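Local coordinates for cellobiose 2-epimerase (Caldibacillus thermoamylovorans, PDB 5ZHB), which probably catalyses the epimerization at C2 of the reducing-end sugar of cellobiose, interconverting its glucose and mannose forms, at residues A[141-144]-A[145-149]; A[198-202]-A[203-207]; A[207-210]-A[211-215]; A[249-252]-A[253-257]; A[274-277]-A[278-282]. All blocks are in the same frame, centred on the assembly; numbering follows the deposited sequence.

Contact 1. Residues A[141-144]-A[145-149]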
# COMPACT_ATOMS: atom_id res chain seq x y z
N TYR A 141 -6.82 12.50 -9.72
CA TYR A 141 -7.35 11.57 -10.71
C TYR A 141 -7.15 12.14 -12.12
O TYR A 141 -6.67 11.47 -13.03
CB TYR A 141 -8.81 11.26 -10.36
CG TYR A 141 -9.62 10.55 -11.44
CD1 TYR A 141 -9.28 9.27 -11.88
CD2 TYR A 141 -10.72 11.17 -12.05
CE1 TYR A 141 -9.99 8.64 -12.89
CE2 TYR A 141 -11.44 10.54 -13.06
CZ TYR A 141 -11.09 9.26 -13.46
OH TYR A 141 -11.77 8.63 -14.46
N LYS A 142 -7.47 13.43 -12.28
CA LYS A 142 -7.39 14.08 -13.58
C LYS A 142 -5.94 14.08 -14.08
O LYS A 142 -5.65 13.79 -15.24
CB LYS A 142 -8.07 15.44 -13.39
CG LYS A 142 -8.69 16.06 -14.64
CD LYS A 142 -7.84 17.10 -15.36
CE LYS A 142 -8.10 17.16 -16.84
NZ LYS A 142 -9.53 17.15 -17.20
N LEU A 143 -5.00 14.39 -13.17
CA LEU A 143 -3.59 14.38 -13.52
C LEU A 143 -3.18 12.99 -13.99
O LEU A 143 -2.48 12.87 -14.98
CB LEU A 143 -2.77 14.84 -12.31
CG LEU A 143 -2.85 16.34 -12.02
CD1 LEU A 143 -2.25 16.70 -10.68
CD2 LEU A 143 -2.16 17.10 -13.14
N ILE A 144 -3.58 11.95 -13.25
CA ILE A 144 -3.12 10.61 -13.52
C ILE A 144 -3.66 10.18 -14.87
O ILE A 144 -2.98 9.49 -15.61
CB ILE A 144 -3.53 9.62 -12.39
CG1 ILE A 144 -2.90 10.00 -11.01
CG2 ILE A 144 -3.15 8.19 -12.79
CD1 ILE A 144 -3.66 9.44 -9.81
N GLU A 145 -4.90 10.57 -15.16
CA GLU A 145 -5.58 10.16 -16.38
C GLU A 145 -5.06 10.89 -17.61
O GLU A 145 -5.23 10.40 -18.73
CB GLU A 145 -7.10 10.38 -16.26
CG GLU A 145 -7.81 9.35 -15.38
CD GLU A 145 -7.54 7.93 -15.83
OE1 GLU A 145 -7.99 7.65 -16.95
OE2 GLU A 145 -6.87 7.11 -15.14
N THR A 146 -4.44 12.06 -17.43
CA THR A 146 -3.98 12.86 -18.56
C THR A 146 -2.46 12.77 -18.66
O THR A 146 -1.92 11.95 -19.41
CB THR A 146 -4.49 14.30 -18.41
OG1 THR A 146 -4.05 14.87 -17.17
CG2 THR A 146 -6.00 14.33 -18.51
N VAL A 147 -1.76 13.58 -17.85
CA VAL A 147 -0.31 13.62 -17.94
C VAL A 147 0.31 12.29 -17.46
O VAL A 147 1.37 11.92 -17.94
CB VAL A 147 0.23 14.88 -17.23
CG1 VAL A 147 -0.01 14.85 -15.73
CG2 VAL A 147 1.70 15.11 -17.53
N GLY A 148 -0.36 11.54 -16.56
CA GLY A 148 0.23 10.31 -16.00
C GLY A 148 -0.14 9.02 -16.75
O GLY A 148 0.16 7.94 -16.26
N PHE A 149 -0.72 9.12 -17.96
CA PHE A 149 -1.22 7.94 -18.69
C PHE A 149 -0.72 7.97 -20.13
O PHE A 149 -0.80 9.01 -20.77
CB PHE A 149 -2.75 7.85 -18.70
CG PHE A 149 -3.28 6.65 -19.48
CD1 PHE A 149 -3.11 5.35 -19.01
CD2 PHE A 149 -3.97 6.82 -20.69
CE1 PHE A 149 -3.57 4.25 -19.73
CE2 PHE A 149 -4.46 5.72 -21.39
CZ PHE A 149 -4.25 4.43 -20.91
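Leu143 O is gripped by two backbone donors, Gly148 N at 3.0 Å and Thr146 N at 3.2 Å, at the C-terminal end of helix 131-145, where the chain runs into a type I turn from Thr146 to Phe149. Thr146 N stands above the carbonyl plane, 70° out of it, and so makes no use of a lone pair. One residue earlier, Lys142 O accepts the hydroxyl of Thr146, OG1 standing 2.7 Å away. That bond is possible because chi1 of 58° sets OG1 between the backbone N and the carbonyl carbon of Thr146, turned back over the last helical turn. A threonine suits this place, since its short hydroxyl closes a carbonyl that the departing chain serves poorly; Thr146 N adds only a weak bond to the same oxygen. The turn then leads into strand 149-150.

On one side of the helix end the methylene of Glu145 rests against the Tyr141 ring, CG lying 3.4 Å from CE1, with ring and carboxylate planes 21° apart. The OE2 end of Glu145 is held by the hydroxyls of Tyr156 and Tyr193, and the Tyr141 ring also meets Tyr193 edge-to-face. An alanine in place of Tyr141 would probably leave the Glu145 methylene without its aromatic neighbour and open a gap beside Tyr193. On another side Leu143 and Val147 run alongside each other, and both touch Trp164; their own nearest methyls, Leu143 CD2 and Val147 CG1, are 4.0 Å apart.

Contact 2. Residues A[198-202]-A[203-207]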
# COMPACT_ATOMS: atom_id res chain seq x y z
N ARG A 198 -15.96 4.05 -4.72
CA ARG A 198 -16.81 3.93 -3.55
C ARG A 198 -17.48 5.26 -3.22
O ARG A 198 -18.54 5.28 -2.63
CB ARG A 198 -16.05 3.48 -2.29
CG ARG A 198 -15.52 2.05 -2.34
CD ARG A 198 -14.84 1.70 -1.02
NE ARG A 198 -14.53 0.28 -0.88
CZ ARG A 198 -13.35 -0.31 -1.12
NH1 ARG A 198 -12.23 0.39 -1.33
NH2 ARG A 198 -13.33 -1.63 -1.18
N VAL A 199 -16.84 6.37 -3.56
CA VAL A 199 -17.30 7.67 -3.07
C VAL A 199 -17.88 8.53 -4.20
O VAL A 199 -18.50 9.54 -3.94
CB VAL A 199 -16.00 8.18 -2.42
CG1 VAL A 199 -15.53 9.55 -2.87
CG2 VAL A 199 -16.05 8.01 -0.92
N TRP A 200 -17.67 8.08 -5.45
CA TRP A 200 -17.99 8.81 -6.66
C TRP A 200 -18.18 7.78 -7.76
O TRP A 200 -17.22 7.34 -8.39
CB TRP A 200 -16.87 9.81 -7.03
CG TRP A 200 -17.13 10.67 -8.24
CD1 TRP A 200 -18.23 11.45 -8.48
CD2 TRP A 200 -16.25 10.85 -9.37
NE1 TRP A 200 -18.10 12.10 -9.68
CE2 TRP A 200 -16.90 11.75 -10.26
CE3 TRP A 200 -14.99 10.35 -9.73
CZ2 TRP A 200 -16.33 12.15 -11.46
CZ3 TRP A 200 -14.42 10.75 -10.92
CH2 TRP A 200 -15.09 11.64 -11.77
N GLU A 201 -19.44 7.35 -7.96
CA GLU A 201 -19.72 6.24 -8.86
C GLU A 201 -19.81 6.75 -10.30
O GLU A 201 -20.87 6.70 -10.91
CB GLU A 201 -21.01 5.53 -8.45
CG GLU A 201 -20.92 4.94 -7.04
CD GLU A 201 -22.02 3.97 -6.67
OE1 GLU A 201 -22.78 3.58 -7.59
OE2 GLU A 201 -22.13 3.60 -5.48
N ASP A 202 -18.67 7.17 -10.85
CA ASP A 202 -18.58 7.68 -12.20
C ASP A 202 -18.38 6.54 -13.20
O ASP A 202 -17.50 5.69 -13.04
CB ASP A 202 -17.39 8.62 -12.32
CG ASP A 202 -17.19 9.18 -13.72
OD1 ASP A 202 -18.02 10.01 -14.09
OD2 ASP A 202 -16.25 8.73 -14.42
N GLU A 203 -19.16 6.55 -14.29
CA GLU A 203 -19.11 5.45 -15.26
C GLU A 203 -17.76 5.42 -15.98
O GLU A 203 -17.21 4.34 -16.27
CB GLU A 203 -20.30 5.57 -16.22
CG GLU A 203 -20.38 4.45 -17.26
CD GLU A 203 -20.82 3.06 -16.81
OE1 GLU A 203 -21.36 2.84 -15.69
OE2 GLU A 203 -20.60 2.14 -17.63
N GLN A 204 -17.19 6.58 -16.30
CA GLN A 204 -15.88 6.58 -16.93
C GLN A 204 -14.82 5.97 -15.99
O GLN A 204 -13.98 5.18 -16.44
CB GLN A 204 -15.50 7.97 -17.42
CG GLN A 204 -14.14 8.00 -18.11
CD GLN A 204 -13.90 9.26 -18.91
OE1 GLN A 204 -14.78 9.75 -19.63
NE2 GLN A 204 -12.69 9.79 -18.80
N LEU A 205 -14.84 6.34 -14.71
CA LEU A 205 -13.92 5.79 -13.71
C LEU A 205 -14.06 4.26 -13.68
O LEU A 205 -13.07 3.52 -13.81
CB LEU A 205 -14.22 6.43 -12.36
CG LEU A 205 -13.53 5.82 -11.12
CD1 LEU A 205 -12.01 5.80 -11.28
CD2 LEU A 205 -13.91 6.52 -9.86
N LYS A 206 -15.33 3.80 -13.60
CA LYS A 206 -15.62 2.37 -13.68
C LYS A 206 -14.86 1.72 -14.83
O LYS A 206 -14.25 0.65 -14.67
CB LYS A 206 -17.12 2.11 -13.83
CG LYS A 206 -17.55 0.69 -13.48
CD LYS A 206 -19.02 0.43 -13.77
CE LYS A 206 -19.40 -0.98 -13.52
NZ LYS A 206 -20.86 -1.11 -13.53
N GLY A 207 -14.86 2.38 -15.99
CA GLY A 207 -14.17 1.83 -17.14
C GLY A 207 -12.66 1.85 -16.98
O GLY A 207 -11.98 1.01 -17.56
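An aspartate N-cap starts helix 203-220, directly after the short connection from helix 183-199. Asp202 caps with its side chain: OD2 accepts from Leu205 N at 2.8 Å, on the anti side of the carboxylate and 21° out of its plane. With CG anti to the backbone N (chi1 178°), the carboxylate reaches forward over the first turn and also brings OD2 to 3.0 Å from Gln204 N. The main chain of Asp202 already belongs to the helical pattern, its O receiving Lys206 N at 2.9 Å in a nearly straight bond of 173°. Aspartate suits this position because its side chain is short enough to fold back onto amides that have no preceding helical turn to bond to, and its negative charge would probably be stabilised by the helix dipole.

Beside the cap, the Trp200 ring carries Asp202 CB over the centre of one face, 3.6 Å above the plane. Leu205 reaches the same indole obliquely, placing CD2 4.0 Å from Trp200 CE3. The leucine is the buried member of this otherwise surface-lying turn; its branched side chain packs against Tyr193, Leu196 and Tyr197 of helix 183-199 and Tyr141 of helix 131-145. Glu201 is the centre of an inverse gamma turn. The whole is an aspartate N-cap after a short link between consecutive helices, in a family whose fold is an alpha/alpha barrel of helical hairpins.

Contact 3. Residues A[207-210]-A[211-215]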
# COMPACT_ATOMS: atom_id res chain seq x y z
N GLY A 207 -14.86 2.38 -15.99
CA GLY A 207 -14.17 1.83 -17.14
C GLY A 207 -12.66 1.85 -16.98
O GLY A 207 -11.98 1.01 -17.56
N ARG A 208 -12.14 2.85 -16.25
CA ARG A 208 -10.71 2.89 -15.97
C ARG A 208 -10.33 1.72 -15.05
O ARG A 208 -9.29 1.10 -15.25
CB ARG A 208 -10.30 4.28 -15.45
CG ARG A 208 -10.65 5.41 -16.42
CD ARG A 208 -9.52 5.69 -17.40
NE ARG A 208 -9.40 4.63 -18.38
CZ ARG A 208 -8.40 4.32 -19.16
NH1 ARG A 208 -7.15 4.68 -18.92
NH2 ARG A 208 -8.67 3.52 -20.17
N ILE A 209 -11.19 1.39 -14.09
CA ILE A 209 -10.94 0.22 -13.25
C ILE A 209 -10.92 -1.07 -14.09
O ILE A 209 -10.02 -1.92 -13.98
CB ILE A 209 -11.95 0.19 -12.10
CG1 ILE A 209 -11.72 1.41 -11.18
CG2 ILE A 209 -11.86 -1.12 -11.30
CD1 ILE A 209 -12.87 1.73 -10.25
N ALA A 210 -11.90 -1.20 -15.01
CA ALA A 210 -12.00 -2.42 -15.81
C ALA A 210 -10.76 -2.57 -16.66
O ALA A 210 -10.22 -3.67 -16.81
CB ALA A 210 -13.28 -2.44 -16.65
N ASN A 211 -10.27 -1.44 -17.18
CA ASN A 211 -9.03 -1.43 -17.93
C ASN A 211 -7.85 -1.93 -17.09
O ASN A 211 -7.09 -2.79 -17.55
CB ASN A 211 -8.81 -0.07 -18.60
CG ASN A 211 -7.56 -0.04 -19.43
OD1 ASN A 211 -7.38 -0.83 -20.36
ND2 ASN A 211 -6.64 0.86 -19.09
N LEU A 212 -7.66 -1.40 -15.87
CA LEU A 212 -6.57 -1.86 -14.98
C LEU A 212 -6.66 -3.36 -14.69
O LEU A 212 -5.64 -4.08 -14.68
CB LEU A 212 -6.61 -1.01 -13.71
CG LEU A 212 -5.93 0.37 -13.86
CD1 LEU A 212 -6.43 1.40 -12.92
CD2 LEU A 212 -4.43 0.24 -13.67
N ILE A 213 -7.87 -3.84 -14.47
CA ILE A 213 -8.05 -5.26 -14.15
C ILE A 213 -7.60 -6.11 -15.33
O ILE A 213 -6.88 -7.09 -15.18
CB ILE A 213 -9.49 -5.55 -13.72
CG1 ILE A 213 -9.77 -4.91 -12.38
CG2 ILE A 213 -9.74 -7.07 -13.68
CD1 ILE A 213 -11.24 -4.69 -12.09
N ASP A 214 -7.96 -5.67 -16.53
CA ASP A 214 -7.62 -6.41 -17.74
C ASP A 214 -6.12 -6.37 -18.01
O ASP A 214 -5.52 -7.40 -18.36
CB ASP A 214 -8.51 -5.96 -18.88
CG ASP A 214 -8.57 -6.99 -19.99
OD1 ASP A 214 -9.06 -8.11 -19.71
OD2 ASP A 214 -7.99 -6.72 -21.05
N LEU A 215 -5.48 -5.21 -17.75
CA LEU A 215 -4.03 -5.14 -17.82
C LEU A 215 -3.39 -6.12 -16.83
O LEU A 215 -2.41 -6.79 -17.16
CB LEU A 215 -3.56 -3.70 -17.54
CG LEU A 215 -3.81 -2.65 -18.63
CD1 LEU A 215 -3.53 -1.27 -18.08
CD2 LEU A 215 -2.93 -2.91 -19.81
O HOH W 1 -7.25 2.39 -16.72
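Arg208 reaches along Asn211 on helix 203-220, with guanidinium and amide planes 18° apart. Arg208 NH2 and Asn211 ND2 come within 3.5 Å; both are donors, and a water settles between the two residues. It donates to Arg208 O at 2.8 Å and accepts from Asn211 ND2 at 2.9 Å, sitting over one face of the guanidinium, 3.1 Å above its plane and toward the rim. The arginine bends twice, chi2 -90° and chi3 73°, which curls the chain round so that its guanidinium comes beside Asn211, with CB of that residue over one face.

Second-shell groups fix both ends: Arg208 NH1 bonds to Tyr156 OH and the guanidinium makes a cation-pi contact with Phe149, while Asn211 OD1 accepts from Asn154 ND2. A leucine here instead of Arg208 would probably leave Phe149 without its cationic partner and Tyr156 OH without this bond. Long, flexible arginine suits a position where one side chain must serve several groups.

On another side of the helix apolar side chains meet. Ile209 CG2 lies 3.7 Å from Ile213 CD1, two branched side chains crossing obliquely one turn apart. The isoleucine pair faces Ala258 of helix 245-262, and Ile209 also packs on Leu190 and Tyr193 of helix 183-199, while the arginine side looks toward strands 149-150 and 155-160.

Contact 4. Residues A[249-252]-A[253-257]; sequences IEAS and WLIDD
Ala251 O receives Ile255 N at 2.7 Å, the shortest of the successive backbone bonds in this buried piece of helix 245-262, with an N-H...O angle of 167°. Leu254 N bonds just as straight to Glu250 O at 3.0 Å, and Asp256 N reaches Ser252 O at 3.2 Å. Glu250 O has a further neighbour, the weakly bonded Trp253 N, and the indole of Trp253 lies with one face against it: CD1 is 3.3 Å from Glu250 O. At the ring edge, near its plane, stands Ile249 O. This placing follows from chi1 of 77°, which sets CG of Trp253 between its backbone N and carbonyl carbon and lays the ring back along the preceding turn. Leu254 CD2 lies 3.6 Å above one indole face, toward the rim.

The aliphatic part of Glu250 is used as well. Its chain is extended, and CG meets Leu254 CD1 at 3.7 Å. Ala251 brings its single methyl, CB, to 4.1 Å from Ile255 CD1.

Buried polar ends find partners too. Trp253 NE1 bonds to Glu311 OE1 and Ser252 OG to Val273 O, while Asp256 OD2 makes salt bridges with Lys322 of helix 306-323 and with Lys260 one turn on in its own helix. Glu250 OE2 also makes a long, weak ion pair with Arg379.

In the polar residues the carbon parts thus pack, while the polar tips are paired, mostly with other helices. A charge such as Asp256 can probably be kept in this interior because two lysines balance it.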
# COMPACT_ATOMS: atom_id res chain seq x y z
N ILE A 249 0.08 -11.46 -3.29
CA ILE A 249 -1.01 -11.80 -2.40
C ILE A 249 -1.80 -10.54 -2.05
O ILE A 249 -3.02 -10.58 -1.90
CB ILE A 249 -0.50 -12.59 -1.18
CG1 ILE A 249 -1.65 -13.19 -0.39
CG2 ILE A 249 0.44 -11.78 -0.28
CD1 ILE A 249 -2.56 -14.08 -1.23
N GLU A 250 -1.11 -9.39 -1.98
CA GLU A 250 -1.78 -8.11 -1.86
C GLU A 250 -2.69 -7.87 -3.06
O GLU A 250 -3.85 -7.53 -2.88
CB GLU A 250 -0.71 -7.02 -1.77
CG GLU A 250 -1.29 -5.61 -1.63
CD GLU A 250 -0.23 -4.51 -1.61
OE1 GLU A 250 0.87 -4.72 -2.18
OE2 GLU A 250 -0.50 -3.45 -1.01
N ALA A 251 -2.15 -8.00 -4.27
CA ALA A 251 -2.91 -7.79 -5.49
C ALA A 251 -4.14 -8.69 -5.57
O ALA A 251 -5.21 -8.24 -5.98
CB ALA A 251 -2.02 -8.04 -6.69
N SER A 252 -3.97 -9.95 -5.14
CA SER A 252 -5.09 -10.89 -5.12
C SER A 252 -6.31 -10.23 -4.49
O SER A 252 -7.37 -10.21 -5.10
CB SER A 252 -4.73 -12.17 -4.42
OG SER A 252 -5.86 -13.01 -4.29
N TRP A 253 -6.19 -9.69 -3.27
CA TRP A 253 -7.38 -9.23 -2.59
C TRP A 253 -7.74 -7.79 -2.97
O TRP A 253 -8.93 -7.46 -2.96
CB TRP A 253 -7.26 -9.41 -1.07
CG TRP A 253 -6.40 -8.42 -0.34
CD1 TRP A 253 -5.08 -8.54 -0.04
CD2 TRP A 253 -6.83 -7.18 0.25
NE1 TRP A 253 -4.64 -7.43 0.63
CE2 TRP A 253 -5.70 -6.60 0.85
CE3 TRP A 253 -8.05 -6.51 0.34
CZ2 TRP A 253 -5.76 -5.39 1.53
CZ3 TRP A 253 -8.12 -5.30 1.00
CH2 TRP A 253 -6.99 -4.77 1.62
N LEU A 254 -6.76 -6.98 -3.36
CA LEU A 254 -7.06 -5.66 -3.91
C LEU A 254 -7.79 -5.75 -5.26
O LEU A 254 -8.76 -5.04 -5.46
CB LEU A 254 -5.81 -4.79 -4.04
CG LEU A 254 -5.15 -4.36 -2.72
CD1 LEU A 254 -3.94 -3.51 -3.01
CD2 LEU A 254 -6.08 -3.62 -1.77
N ILE A 255 -7.34 -6.61 -6.17
CA ILE A 255 -8.09 -6.80 -7.41
C ILE A 255 -9.51 -7.27 -7.07
O ILE A 255 -10.52 -6.77 -7.62
CB ILE A 255 -7.34 -7.74 -8.37
CG1 ILE A 255 -6.06 -7.09 -8.89
CG2 ILE A 255 -8.25 -8.21 -9.52
CD1 ILE A 255 -5.04 -8.05 -9.45
N ASP A 256 -9.62 -8.19 -6.10
CA ASP A 256 -10.94 -8.70 -5.74
C ASP A 256 -11.84 -7.57 -5.24
O ASP A 256 -13.01 -7.49 -5.60
CB ASP A 256 -10.86 -9.79 -4.67
CG ASP A 256 -12.04 -10.75 -4.68
OD1 ASP A 256 -12.75 -10.80 -5.70
OD2 ASP A 256 -12.27 -11.40 -3.65
N ASP A 257 -11.29 -6.68 -4.41
CA ASP A 257 -12.06 -5.53 -3.98
C ASP A 257 -12.49 -4.70 -5.17
O ASP A 257 -13.60 -4.16 -5.16
CB ASP A 257 -11.31 -4.64 -3.01
CG ASP A 257 -11.57 -4.92 -1.54
OD1 ASP A 257 -12.14 -5.99 -1.23
OD2 ASP A 257 -11.26 -4.04 -0.75

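Contact 5. Residues A[274-277]-A[278-282]; sequences IDIA and YNIEK
Tyr278 has CG anti to its carbonyl carbon (chi1 -84°), which turns the ring back along helix 267-283 toward Ile274, one turn earlier. In Ile274 the CG2 methyl stands anti to the backbone N, beside the carbonyl carbon, and so faces the ring. The two side chains project together from the helix, CG2 of Ile274 lying 3.7 Å from Tyr278 CE2. The ring also comes near the backbone, CD2 lying 3.5 Å from Ile274 O. That oxygen keeps its helical partner nonetheless: Tyr278 N meets it at 3.0 Å, nearly straight at 166°.

Tyrosine suits this partly exposed position because it combines a flat apolar body with a polar end. The body meets Ile274 and the Phe328 ring, whose plane is turned about 55° from it, and the hydroxyl bonds to Asp325 OD2 beyond the helix.

An isoleucine pair lies on a more buried side, where Ile276 CG2 and Ile280 CG1 are 4.3 Å apart. Ile280 N bonds to Ile276 O at 2.9 Å, and Asn279 N to Asp275 O at 2.9 Å. Polar ends in this region find other partners on the same helix, Asp275 OD1 with Gln271 NE2 and Asn279 OD1 with Lys283 NZ.

Ala277, with a single methyl, lets Ile249 of helix 245-262 and Ala319 of helix 306-323 come close. Such pairing of side chains four apart, with apolar groups facing neighbouring helices and polar ends bonded within the helix or just beyond it, is typical of amphipathic helices packed side by side, as in the alpha/alpha barrel of this epimerase family.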
# COMPACT_ATOMS: atom_id res chain seq x y z
N ILE A 274 -8.04 -16.23 -7.16
CA ILE A 274 -7.96 -17.44 -6.38
C ILE A 274 -6.63 -18.12 -6.65
O ILE A 274 -5.95 -18.52 -5.72
CB ILE A 274 -9.19 -18.33 -6.66
CG1 ILE A 274 -10.46 -17.66 -6.18
CG2 ILE A 274 -9.05 -19.73 -6.06
CD1 ILE A 274 -11.73 -18.19 -6.84
N ASP A 275 -6.24 -18.19 -7.94
CA ASP A 275 -5.03 -18.90 -8.34
C ASP A 275 -3.76 -18.26 -7.78
O ASP A 275 -2.81 -18.95 -7.40
CB ASP A 275 -5.00 -19.05 -9.86
CG ASP A 275 -6.06 -20.00 -10.44
OD1 ASP A 275 -6.72 -20.71 -9.64
OD2 ASP A 275 -6.25 -19.98 -11.66
N ILE A 276 -3.73 -16.92 -7.74
CA ILE A 276 -2.62 -16.23 -7.11
C ILE A 276 -2.52 -16.67 -5.65
O ILE A 276 -1.44 -17.01 -5.17
CB ILE A 276 -2.77 -14.70 -7.26
CG1 ILE A 276 -2.62 -14.22 -8.73
CG2 ILE A 276 -1.79 -13.95 -6.35
CD1 ILE A 276 -3.21 -12.84 -8.95
N ALA A 277 -3.63 -16.68 -4.92
CA ALA A 277 -3.59 -17.00 -3.50
C ALA A 277 -3.08 -18.42 -3.25
O ALA A 277 -2.20 -18.65 -2.42
CB ALA A 277 -4.93 -16.74 -2.88
N TYR A 278 -3.55 -19.38 -4.07
CA TYR A 278 -3.03 -20.73 -4.00
C TYR A 278 -1.54 -20.74 -4.30
O TYR A 278 -0.76 -21.46 -3.66
CB TYR A 278 -3.76 -21.70 -4.93
CG TYR A 278 -5.02 -22.25 -4.30
CD1 TYR A 278 -4.93 -23.14 -3.23
CD2 TYR A 278 -6.29 -21.89 -4.75
CE1 TYR A 278 -6.06 -23.67 -2.64
CE2 TYR A 278 -7.43 -22.43 -4.16
CZ TYR A 278 -7.31 -23.31 -3.11
OH TYR A 278 -8.38 -23.86 -2.46
N ASN A 279 -1.14 -19.96 -5.31
CA ASN A 279 0.24 -19.98 -5.75
C ASN A 279 1.15 -19.52 -4.61
O ASN A 279 2.25 -20.07 -4.38
CB ASN A 279 0.39 -19.12 -7.01
CG ASN A 279 1.74 -19.31 -7.66
OD1 ASN A 279 2.13 -20.45 -7.95
ND2 ASN A 279 2.51 -18.24 -7.79
N ILE A 280 0.73 -18.45 -3.91
CA ILE A 280 1.61 -17.86 -2.91
C ILE A 280 1.59 -18.74 -1.65
O ILE A 280 2.62 -18.85 -0.99
CB ILE A 280 1.27 -16.38 -2.64
CG1 ILE A 280 1.41 -15.53 -3.93
CG2 ILE A 280 2.14 -15.86 -1.50
CD1 ILE A 280 2.80 -15.51 -4.53
N GLU A 281 0.46 -19.38 -1.35
CA GLU A 281 0.38 -20.32 -0.23
C GLU A 281 1.42 -21.43 -0.46
O GLU A 281 2.11 -21.83 0.47
CB GLU A 281 -1.06 -20.79 -0.01
CG GLU A 281 -1.31 -21.65 1.23
CD GLU A 281 -0.72 -23.07 1.23
OE1 GLU A 281 -0.56 -23.70 2.29
OE2 GLU A 281 -0.40 -23.57 0.15
N LYS A 282 1.56 -21.88 -1.71
CA LYS A 282 2.43 -23.00 -2.03
C LYS A 282 3.88 -22.56 -2.21
O LYS A 282 4.80 -23.31 -1.90
CB LYS A 282 1.98 -23.70 -3.32
CG LYS A 282 2.82 -24.91 -3.75
CD LYS A 282 2.52 -25.38 -5.17
CE LYS A 282 1.07 -25.63 -5.40
NZ LYS A 282 0.77 -26.12 -6.75

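Contact 4 is fully buried and nearest the middle of the chain, contact 2 lies at the surface, and contacts 1, 3 and 5 are intermediate. Contacts 2 and 3 share Gly207 and follow one another on helix 203-220, one at its capped start and the other on its body. Contact 1 touches both, through Tyr141 against Trp200 and Leu205 and through Phe149 against Arg208. Contacts 4 and 5 sit on consecutive helices that pack on each other, Ile249 and Ser252 meeting Ala277 and Ile276. The salt bridge Arg198–Asp257 joins contacts 2 and 4. Helix ends rely on capping and turns, helix bodies on regular bonds and interhelical packing.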